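Local coordinates for lipoprotein LPPX (PDB 2BYO) that might carry phthiocerol dimycocerosates from the cell membrane towards the outer membrane, as a lipoprotein whose U-shaped beta half-barrel encloses a large hydrophobic cavity, at residues T144-G149 with P168-I173; L181-I186 with Q194-K199. One frame throughout, in Å; residues are numbered along the deposited sequence.

Interactions 1 and 2 join four consecutive strands of the antiparallel sheet of the half-barrel. Interaction 1 pairs the strands holding 144-149 and 168-173, interaction 2 those holding 181-186 and 194-199; their centres are about 10 Å apart. The strands of 168-173 and 181-186 are neighbours, and probable hydrogen bonds stitch the two contacts together, W172 N to R183 O at 2.8 Å and T170 N to S185 O at 2.8 Å. The lipids lie against the face carrying V171, A184 and L195: V171 of interaction 1 and L181 and Q197 of interaction 2 share the docosahexaenoic acid site, while A184, L195 and the backbone of S185 line a linolenic acid site.

Interaction 1: residues T144-G149 with P168-I173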
ATOM      1  N   THR A 144      15.718   6.737  -5.498  1.00 29.16           N
ATOM      2  CA  THR A 144      15.041   5.460  -5.646  1.00 28.58           C
ATOM      3  C   THR A 144      15.140   4.948  -7.069  1.00 28.77           C
ATOM      4  O   THR A 144      15.237   5.723  -8.001  1.00 29.82           O
ATOM      5  CB  THR A 144      13.535   5.534  -5.282  1.00 27.25           C
ATOM      6  OG1 THR A 144      12.836   6.329  -6.240  1.00 27.99           O
ATOM      7  CG2 THR A 144      13.307   6.094  -3.896  1.00 27.40           C
ATOM      8  N   THR A 145      15.122   3.628  -7.208  1.00 28.46           N
ATOM      9  CA  THR A 145      15.049   2.967  -8.498  1.00 28.24           C
ATOM     10  C   THR A 145      13.577   2.812  -8.830  1.00 27.27           C
ATOM     11  O   THR A 145      12.817   2.231  -8.042  1.00 24.87           O
ATOM     12  CB  THR A 145      15.697   1.576  -8.414  1.00 29.75           C
ATOM     13  OG1 THR A 145      17.061   1.697  -7.976  1.00 29.82           O
ATOM     14  CG2 THR A 145      15.646   0.877  -9.741  1.00 30.56           C
ATOM     15  N   LYS A 146      13.175   3.355  -9.975  1.00 26.99           N
ATOM     16  CA  LYS A 146      11.808   3.260 -10.448  1.00 27.58           C
ATOM     17  C   LYS A 146      11.708   2.053 -11.365  1.00 27.73           C
ATOM     18  O   LYS A 146      12.456   1.947 -12.327  1.00 28.02           O
ATOM     19  CB  LYS A 146      11.409   4.529 -11.199  1.00 29.05           C
ATOM     20  CG  LYS A 146       9.966   4.551 -11.663  1.00 29.00           C
ATOM     21  CD  LYS A 146       9.703   5.751 -12.564  1.00 31.97           C
ATOM     22  CE  LYS A 146       8.235   5.817 -13.001  1.00 34.03           C
ATOM     23  NZ  LYS A 146       7.989   6.953 -13.931  1.00 34.47           N
ATOM     24  N   ILE A 147      10.812   1.131 -11.036  1.00 26.30           N
ATOM     25  CA  ILE A 147      10.596  -0.061 -11.833  1.00 26.84           C
ATOM     26  C   ILE A 147       9.110  -0.194 -12.085  1.00 26.75           C
ATOM     27  O   ILE A 147       8.318  -0.212 -11.148  1.00 24.84           O
ATOM     28  CB  ILE A 147      11.114  -1.347 -11.142  1.00 27.58           C
ATOM     29  CG1 ILE A 147      12.600  -1.214 -10.822  1.00 27.91           C
ATOM     30  CG2 ILE A 147      10.886  -2.583 -12.048  1.00 28.79           C
ATOM     31  CD1 ILE A 147      13.173  -2.376 -10.057  1.00 28.82           C
ATOM     32  N   THR A 148       8.746  -0.271 -13.360  1.00 26.95           N
ATOM     33  CA  THR A 148       7.370  -0.465 -13.768  1.00 28.87           C
ATOM     34  C   THR A 148       7.161  -1.915 -14.136  1.00 29.47           C
ATOM     35  O   THR A 148       8.100  -2.630 -14.450  1.00 30.04           O
ATOM     36  CB  THR A 148       7.017   0.399 -14.993  1.00 30.25           C
ATOM     37  OG1 THR A 148       7.948   0.130 -16.050  1.00 31.67           O
ATOM     38  CG2 THR A 148       7.074   1.870 -14.646  1.00 31.83           C
ATOM     39  N   GLY A 149       5.911  -2.337 -14.135  1.00 31.28           N
ATOM     40  CA  GLY A 149       5.572  -3.722 -14.443  1.00 33.30           C
ATOM     41  C   GLY A 149       4.079  -3.837 -14.614  1.00 34.91           C
ATOM     42  O   GLY A 149       3.353  -2.882 -14.343  1.00 35.47           O
ATOM     43  N   PRO A 168      -1.076  -1.705 -15.082  1.00 37.25           N
ATOM     44  CA  PRO A 168       0.275  -1.214 -14.853  1.00 35.89           C
ATOM     45  C   PRO A 168       0.480  -0.812 -13.395  1.00 34.53           C
ATOM     46  O   PRO A 168      -0.434  -0.293 -12.751  1.00 34.12           O
ATOM     47  CB  PRO A 168       0.400   0.010 -15.769  1.00 35.46           C
ATOM     48  CG  PRO A 168      -0.943   0.306 -16.288  1.00 38.42           C
ATOM     49  CD  PRO A 168      -1.892  -0.773 -15.882  1.00 39.39           C
ATOM     50  N   ALA A 169       1.673  -1.081 -12.895  1.00 32.70           N
ATOM     51  CA  ALA A 169       2.058  -0.711 -11.557  1.00 32.56           C
ATOM     52  C   ALA A 169       3.493  -0.192 -11.590  1.00 31.36           C
ATOM     53  O   ALA A 169       4.221  -0.392 -12.582  1.00 32.07           O
ATOM     54  CB  ALA A 169       1.936  -1.905 -10.627  1.00 33.56           C
ATOM     55  N   THR A 170       3.879   0.487 -10.513  1.00 30.01           N
ATOM     56  CA  THR A 170       5.221   1.035 -10.372  1.00 28.40           C
ATOM     57  C   THR A 170       5.680   0.906  -8.926  1.00 27.75           C
ATOM     58  O   THR A 170       4.868   1.032  -8.008  1.00 26.28           O
ATOM     59  CB  THR A 170       5.266   2.523 -10.753  1.00 28.85           C
ATOM     60  OG1 THR A 170       4.646   2.715 -12.033  1.00 30.81           O
ATOM     61  CG2 THR A 170       6.745   3.033 -10.806  1.00 28.36           C
ATOM     62  N   VAL A 171       6.965   0.620  -8.728  1.00 26.46           N
ATOM     63  CA  VAL A 171       7.562   0.656  -7.394  1.00 26.39           C
ATOM     64  C   VAL A 171       8.810   1.524  -7.435  1.00 25.35           C
ATOM     65  O   VAL A 171       9.496   1.583  -8.463  1.00 24.38           O
ATOM     66  CB  VAL A 171       7.936  -0.754  -6.848  1.00 26.44           C
ATOM     67  CG1 VAL A 171       6.686  -1.629  -6.707  1.00 29.48           C
ATOM     68  CG2 VAL A 171       8.987  -1.443  -7.713  1.00 28.63           C
ATOM     69  N   TRP A 172       9.089   2.183  -6.315  1.00 24.81           N
ATOM     70  CA  TRP A 172      10.278   3.004  -6.150  1.00 24.52           C
ATOM     71  C   TRP A 172      11.047   2.488  -4.948  1.00 25.23           C
ATOM     72  O   TRP A 172      10.540   2.516  -3.816  1.00 23.84           O
ATOM     73  CB  TRP A 172       9.880   4.452  -5.917  1.00 25.32           C
ATOM     74  CG  TRP A 172       9.343   5.180  -7.122  1.00 24.78           C
ATOM     75  CD1 TRP A 172      10.054   5.978  -7.968  1.00 26.47           C
ATOM     76  CD2 TRP A 172       7.982   5.218  -7.586  1.00 27.31           C
ATOM     77  NE1 TRP A 172       9.233   6.497  -8.937  1.00 27.02           N
ATOM     78  CE2 TRP A 172       7.956   6.047  -8.732  1.00 27.95           C
ATOM     79  CE3 TRP A 172       6.787   4.621  -7.159  1.00 25.86           C
ATOM     80  CZ2 TRP A 172       6.779   6.308  -9.445  1.00 29.11           C
ATOM     81  CZ3 TRP A 172       5.621   4.879  -7.869  1.00 27.18           C
ATOM     82  CH2 TRP A 172       5.629   5.709  -9.005  1.00 27.70           C
ATOM     83  N   ILE A 173      12.268   2.021  -5.199  1.00 25.82           N
ATOM     84  CA  ILE A 173      13.043   1.281  -4.217  1.00 26.05           C
ATOM     85  C   ILE A 173      14.289   2.061  -3.873  1.00 27.00           C
ATOM     86  O   ILE A 173      15.088   2.374  -4.751  1.00 26.72           O
ATOM     87  CB  ILE A 173      13.438  -0.126  -4.746  1.00 26.44           C
ATOM     88  CG1 ILE A 173      12.178  -0.948  -5.044  1.00 26.04           C
ATOM     89  CG2 ILE A 173      14.318  -0.868  -3.732  1.00 27.19           C
ATOM     90  CD1 ILE A 173      12.433  -2.136  -5.927  1.00 27.99           C
TER
HETATM   91  O   HOH W   1      17.297   0.201  -5.659  1.00 30.07           O
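T144 and K146 meet the indole of W172 across this antiparallel strand pair of the half-barrel. OG1 of T144 sits at the ring edge near its plane, 3.3 Å from W172 CD1. The aliphatic chain of K146 runs beside the indole, pointing the same way; its CG comes to 3.4 Å from W172 NE1 at an oblique angle. T170 CG2, from W172's own strand, lies 3.4 Å above one face of the ring, offset toward the rim. K146 CG is anti to the backbone N (chi1 -177°), and the extended chain beyond takes CE past both T170 CG2 and W172 CZ2. W172 NE1 and T144 OG1 both look to strand 129-139, bonding to E137 OE1 and E137 O.

The face carrying I147, V171 and I173 is largely apolar: I147 CB meets V171 CG2, and V171 also touches the bound docosahexaenoic acid. Helix 22-36 packs on V171 and I173 from this side. T145 OG1, on the same face, is hydrogen-bonded to Q175 NE2 and lies 2.8 Å from a water. Six backbone hydrogen bonds hold the strands, two each for the pairs T145-I173, I147-V171 and G149-A169; I147 N reaches V171 O at 2.9 Å.

Interaction 2: residues L181-I186 with Q194-K199; sequences LVRASI and QLTQSK. With LNL (alpha-linolenic acid), chain K; HXA (docosa-4,7,10,13,16,19-hexaenoic acid), chain I.
R183 and Q194 cross with their flat ends stacked: the guanidinium and amide planes are only 8° apart, and Q194 NE2 lies 3.5 Å above one guanidinium face, offset toward the rim. T196 instead runs alongside R183, pointing the same way, and meets the guanidinium at its edge. Its OG1 accepts R183 NE at 2.8 Å, 17° out of the guanidinium plane, and a weak second bond from NH2. The arginine chain bends at chi3 (-72°), which carries NE over toward the hydroxyl.

This is the hairpin of strands 181-187 and 191-198. A184 and L195 exchange two backbone bonds, and Q197 N donates to V182 O. V182 and R183 both face W172 of the adjoining strand, a classic beta bulge. The opposite face of the sheet meets lipid: L195 CD1 is 3.6 Å from C7 of the linolenic acid, and L181 CD2 is 3.9 Å from C12 of the docosahexaenoic acid. Q197 OE1 is held by W200 NE1 and by a water shared with L181 N. Q197 NE2, however, is buried without a polar partner, 3.8 Å from C9 of the docosahexaenoic acid, which probably carries a desolvation cost on the lipid-lined side, whereas R183 NE on the other face has a hydroxyl acceptor in T196 OG1.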
ATOM      1  N   LEU A 181      10.795   0.181   0.334  1.00 25.29           N
ATOM      2  CA  LEU A 181       9.785   0.410  -0.685  1.00 26.23           C
ATOM      3  C   LEU A 181       9.206   1.802  -0.433  1.00 25.60           C
ATOM      4  O   LEU A 181       8.200   1.950   0.277  1.00 25.96           O
ATOM      5  CB  LEU A 181       8.705  -0.677  -0.622  1.00 26.75           C
ATOM      6  CG  LEU A 181       7.639  -0.618  -1.726  1.00 27.53           C
ATOM      7  CD1 LEU A 181       8.248  -0.717  -3.134  1.00 28.47           C
ATOM      8  CD2 LEU A 181       6.623  -1.749  -1.524  1.00 30.16           C
ATOM      9  N   VAL A 182       9.862   2.821  -0.981  1.00 24.86           N
ATOM     10  CA  VAL A 182       9.496   4.216  -0.688  1.00 24.42           C
ATOM     11  C   VAL A 182       8.088   4.507  -1.223  1.00 24.95           C
ATOM     12  O   VAL A 182       7.261   5.135  -0.551  1.00 24.80           O
ATOM     13  CB  VAL A 182      10.527   5.212  -1.278  1.00 24.26           C
ATOM     14  CG1 VAL A 182      10.119   6.659  -0.992  1.00 24.68           C
ATOM     15  CG2 VAL A 182      11.907   4.939  -0.719  1.00 24.71           C
ATOM     16  N   ARG A 183       7.809   4.005  -2.420  1.00 24.13           N
ATOM     17  CA  ARG A 183       6.513   4.190  -3.026  1.00 25.35           C
ATOM     18  C   ARG A 183       6.123   3.007  -3.918  1.00 25.69           C
ATOM     19  O   ARG A 183       6.977   2.318  -4.508  1.00 24.21           O
ATOM     20  CB  ARG A 183       6.506   5.512  -3.811  1.00 25.47           C
ATOM     21  CG  ARG A 183       5.183   5.908  -4.473  1.00 26.35           C
ATOM     22  CD  ARG A 183       5.249   7.343  -5.000  1.00 27.43           C
ATOM     23  NE  ARG A 183       5.229   8.309  -3.901  1.00 28.27           N
ATOM     24  CZ  ARG A 183       5.435   9.614  -4.038  1.00 30.95           C
ATOM     25  NH1 ARG A 183       5.714  10.136  -5.225  1.00 30.75           N
ATOM     26  NH2 ARG A 183       5.377  10.405  -2.971  1.00 32.94           N
ATOM     27  N   ALA A 184       4.814   2.782  -3.989  1.00 26.68           N
ATOM     28  CA  ALA A 184       4.223   1.809  -4.888  1.00 27.51           C
ATOM     29  C   ALA A 184       2.906   2.369  -5.380  1.00 28.30           C
ATOM     30  O   ALA A 184       2.152   2.961  -4.612  1.00 28.81           O
ATOM     31  CB  ALA A 184       4.008   0.499  -4.165  1.00 28.47           C
ATOM     32  N   SER A 185       2.625   2.199  -6.659  1.00 28.26           N
ATOM     33  CA  SER A 185       1.374   2.677  -7.195  1.00 30.07           C
ATOM     34  C   SER A 185       0.842   1.767  -8.303  1.00 30.45           C
ATOM     35  O   SER A 185       1.595   1.028  -8.939  1.00 29.99           O
ATOM     36  CB  SER A 185       1.506   4.130  -7.677  1.00 30.02           C
ATOM     37  OG  SER A 185       2.154   4.211  -8.921  1.00 33.18           O
ATOM     38  N   ILE A 186      -0.469   1.822  -8.488  1.00 30.87           N
ATOM     39  CA  ILE A 186      -1.151   1.025  -9.480  1.00 33.55           C
ATOM     40  C   ILE A 186      -2.161   1.922 -10.182  1.00 35.27           C
ATOM     41  O   ILE A 186      -2.837   2.741  -9.551  1.00 35.88           O
ATOM     42  CB  ILE A 186      -1.803  -0.241  -8.862  1.00 33.92           C
ATOM     43  CG1 ILE A 186      -2.395  -1.134  -9.956  1.00 36.54           C
ATOM     44  CG2 ILE A 186      -2.857   0.116  -7.816  1.00 35.22           C
ATOM     45  CD1 ILE A 186      -2.800  -2.505  -9.458  1.00 38.75           C
ATOM     46  N   GLN A 194      -1.754   5.161  -4.720  1.00 30.82           N
ATOM     47  CA  GLN A 194      -0.347   5.370  -4.464  1.00 29.75           C
ATOM     48  C   GLN A 194      -0.102   5.210  -2.975  1.00 29.21           C
ATOM     49  O   GLN A 194      -0.834   5.770  -2.151  1.00 27.61           O
ATOM     50  CB  GLN A 194       0.038   6.775  -4.865  1.00 29.79           C
ATOM     51  CG  GLN A 194       1.496   7.119  -4.579  1.00 29.34           C
ATOM     52  CD  GLN A 194       1.736   8.589  -4.766  1.00 30.35           C
ATOM     53  OE1 GLN A 194       1.509   9.382  -3.847  1.00 31.40           O
ATOM     54  NE2 GLN A 194       2.133   8.974  -5.973  1.00 28.36           N
ATOM     55  N   LEU A 195       0.928   4.452  -2.639  1.00 28.78           N
ATOM     56  CA  LEU A 195       1.271   4.203  -1.256  1.00 28.92           C
ATOM     57  C   LEU A 195       2.715   4.592  -1.034  1.00 27.55           C
ATOM     58  O   LEU A 195       3.616   4.062  -1.680  1.00 26.95           O
ATOM     59  CB  LEU A 195       1.040   2.732  -0.933  1.00 31.13           C
ATOM     60  CG  LEU A 195       1.109   2.427   0.552  1.00 34.68           C
ATOM     61  CD1 LEU A 195       0.101   1.348   0.899  1.00 39.81           C
ATOM     62  CD2 LEU A 195       2.533   2.035   0.985  1.00 36.41           C
ATOM     63  N   THR A 196       2.929   5.530  -0.125  1.00 27.20           N
ATOM     64  CA  THR A 196       4.251   6.037   0.167  1.00 25.85           C
ATOM     65  C   THR A 196       4.609   5.707   1.624  1.00 25.94           C
ATOM     66  O   THR A 196       3.857   6.034   2.550  1.00 23.81           O
ATOM     67  CB  THR A 196       4.302   7.558  -0.106  1.00 27.65           C
ATOM     68  OG1 THR A 196       3.932   7.797  -1.474  1.00 28.51           O
ATOM     69  CG2 THR A 196       5.699   8.140   0.150  1.00 27.06           C
ATOM     70  N   GLN A 197       5.753   5.036   1.810  1.00 25.07           N
ATOM     71  CA  GLN A 197       6.261   4.706   3.147  1.00 24.70           C
ATOM     72  C   GLN A 197       7.285   5.735   3.639  1.00 24.19           C
ATOM     73  O   GLN A 197       8.032   6.328   2.847  1.00 23.40           O
ATOM     74  CB  GLN A 197       6.941   3.328   3.152  1.00 24.75           C
ATOM     75  CG  GLN A 197       6.037   2.141   2.841  1.00 27.09           C
ATOM     76  CD  GLN A 197       6.776   0.812   2.870  1.00 27.15           C
ATOM     77  OE1 GLN A 197       7.901   0.713   3.373  1.00 28.23           O
ATOM     78  NE2 GLN A 197       6.137  -0.222   2.343  1.00 29.66           N
ATOM     79  N   SER A 198       7.338   5.895   4.959  1.00 24.36           N
ATOM     80  CA  SER A 198       8.356   6.706   5.627  1.00 24.32           C
ATOM     81  C   SER A 198       8.432   6.287   7.086  1.00 24.85           C
ATOM     82  O   SER A 198       7.667   5.431   7.538  1.00 25.12           O
ATOM     83  CB  SER A 198       8.010   8.194   5.514  1.00 23.82           C
ATOM     84  OG  SER A 198       6.728   8.454   6.070  1.00 25.32           O
ATOM     85  N   LYS A 199       9.350   6.897   7.826  1.00 25.90           N
ATOM     86  CA  LYS A 199       9.449   6.711   9.287  1.00 26.92           C
ATOM     87  C   LYS A 199       9.668   5.255   9.690  1.00 26.61           C
ATOM     88  O   LYS A 199       9.213   4.799  10.737  1.00 26.46           O
ATOM     89  CB  LYS A 199       8.225   7.305  10.004  1.00 28.35           C
ATOM     90  CG  LYS A 199       7.952   8.777   9.614  1.00 28.92           C
ATOM     91  CD  LYS A 199       6.947   9.437  10.535  1.00 29.28           C
ATOM     92  CE  LYS A 199       7.566   9.932  11.830  1.00 31.05           C
ATOM     93  NZ  LYS A 199       8.347  11.190  11.659  1.00 31.32           N
TER
HETATM   94  O1  LNL K1217      -5.397  -3.248   6.125  1.00 70.19           O
HETATM   95  C1  LNL K1217      -5.174  -2.173   6.732  1.00 68.63           C
HETATM   96  O2  LNL K1217      -5.816  -1.126   6.480  1.00 70.08           O
HETATM   97  C2  LNL K1217      -4.116  -2.142   7.821  1.00 67.94           C
HETATM   98  C3  LNL K1217      -2.782  -1.613   7.308  1.00 66.97           C
HETATM   99  C4  LNL K1217      -2.744  -0.082   7.233  1.00 66.63           C
HETATM  100  C5  LNL K1217      -2.726   0.510   5.816  1.00 66.24           C
HETATM  101  C6  LNL K1217      -1.745  -0.168   4.843  1.00 66.63           C
HETATM  102  C7  LNL K1217      -2.178   0.041   3.389  1.00 66.44           C
HETATM  103  C8  LNL K1217      -3.124  -1.051   2.875  1.00 65.85           C
HETATM  104  C9  LNL K1217      -2.927  -1.333   1.383  1.00 64.83           C
HETATM  105  C10 LNL K1217      -4.074  -0.837   0.504  1.00 63.34           C
HETATM  106  C11 LNL K1217      -3.706   0.500  -0.108  1.00 61.91           C
HETATM  107  C12 LNL K1217      -2.866   0.639  -1.144  1.00 59.92           C
HETATM  108  C13 LNL K1217      -2.189  -0.523  -1.847  1.00 58.98           C
HETATM  109  C14 LNL K1217      -0.926  -0.068  -2.581  1.00 57.69           C
HETATM  110  C15 LNL K1217      -1.164   0.338  -4.036  1.00 55.04           C
HETATM  111  C16 LNL K1217       0.009  -0.065  -4.932  1.00 54.39           C
HETATM  112  C17 LNL K1217       0.020  -1.566  -5.233  1.00 54.52           C
HETATM  113  C18 LNL K1217       1.087  -1.964  -6.235  1.00 53.13           C
HETATM  114  C1  HXA I1215       3.759  -8.871   5.976  1.00 70.40           C
HETATM  115  O1  HXA I1215       3.557  -9.937   6.608  1.00 71.15           O
HETATM  116  O2  HXA I1215       3.586  -8.767   4.741  1.00 69.76           O
HETATM  117  C2  HXA I1215       4.249  -7.666   6.754  1.00 69.84           C
HETATM  118  C3  HXA I1215       3.528  -6.385   6.326  1.00 69.49           C
HETATM  119  C4  HXA I1215       3.399  -5.395   7.490  1.00 68.07           C
HETATM  120  C5  HXA I1215       4.238  -4.127   7.311  1.00 67.01           C
HETATM  121  C6  HXA I1215       3.385  -2.886   7.025  1.00 65.01           C
HETATM  122  C7  HXA I1215       3.640  -2.312   5.638  1.00 63.06           C
HETATM  123  C8  HXA I1215       2.394  -1.631   5.085  1.00 62.45           C
HETATM  124  C9  HXA I1215       2.666  -1.034   3.703  1.00 61.84           C
HETATM  125  C10 HXA I1215       1.999  -1.811   2.565  1.00 60.85           C
HETATM  126  C11 HXA I1215       2.922  -2.844   1.912  1.00 61.03           C
HETATM  127  C12 HXA I1215       3.429  -2.405   0.536  1.00 60.01           C
HETATM  128  C13 HXA I1215       2.469  -2.780  -0.599  1.00 59.76           C
HETATM  129  C14 HXA I1215       2.952  -3.974  -1.432  1.00 59.21           C
HETATM  130  C15 HXA I1215       3.177  -3.596  -2.898  1.00 58.71           C
HETATM  131  C16 HXA I1215       3.526  -4.830  -3.725  1.00 57.16           C
HETATM  132  C17 HXA I1215       4.225  -4.472  -5.032  1.00 55.96           C
HETATM  133  C18 HXA I1215       3.963  -5.545  -6.094  1.00 54.78           C
HETATM  134  C19 HXA I1215       5.034  -5.577  -7.183  1.00 52.96           C
HETATM  135  C20 HXA I1215       4.756  -4.547  -8.273  1.00 51.30           C
HETATM  136  C21 HXA I1215       5.799  -4.617  -9.388  1.00 50.26           C
HETATM  137  C22 HXA I1215       5.912  -3.333 -10.192  1.00 48.30           C
HETATM  138  O   HOH W   2      10.041  -0.853   2.880  1.00 28.17           O
HETATM  139  O   HOH W   3       5.445   1.992  -0.470  1.00 30.65           O
HETATM  140  O   HOH W   4       2.273   7.499  -8.285  1.00 37.85           O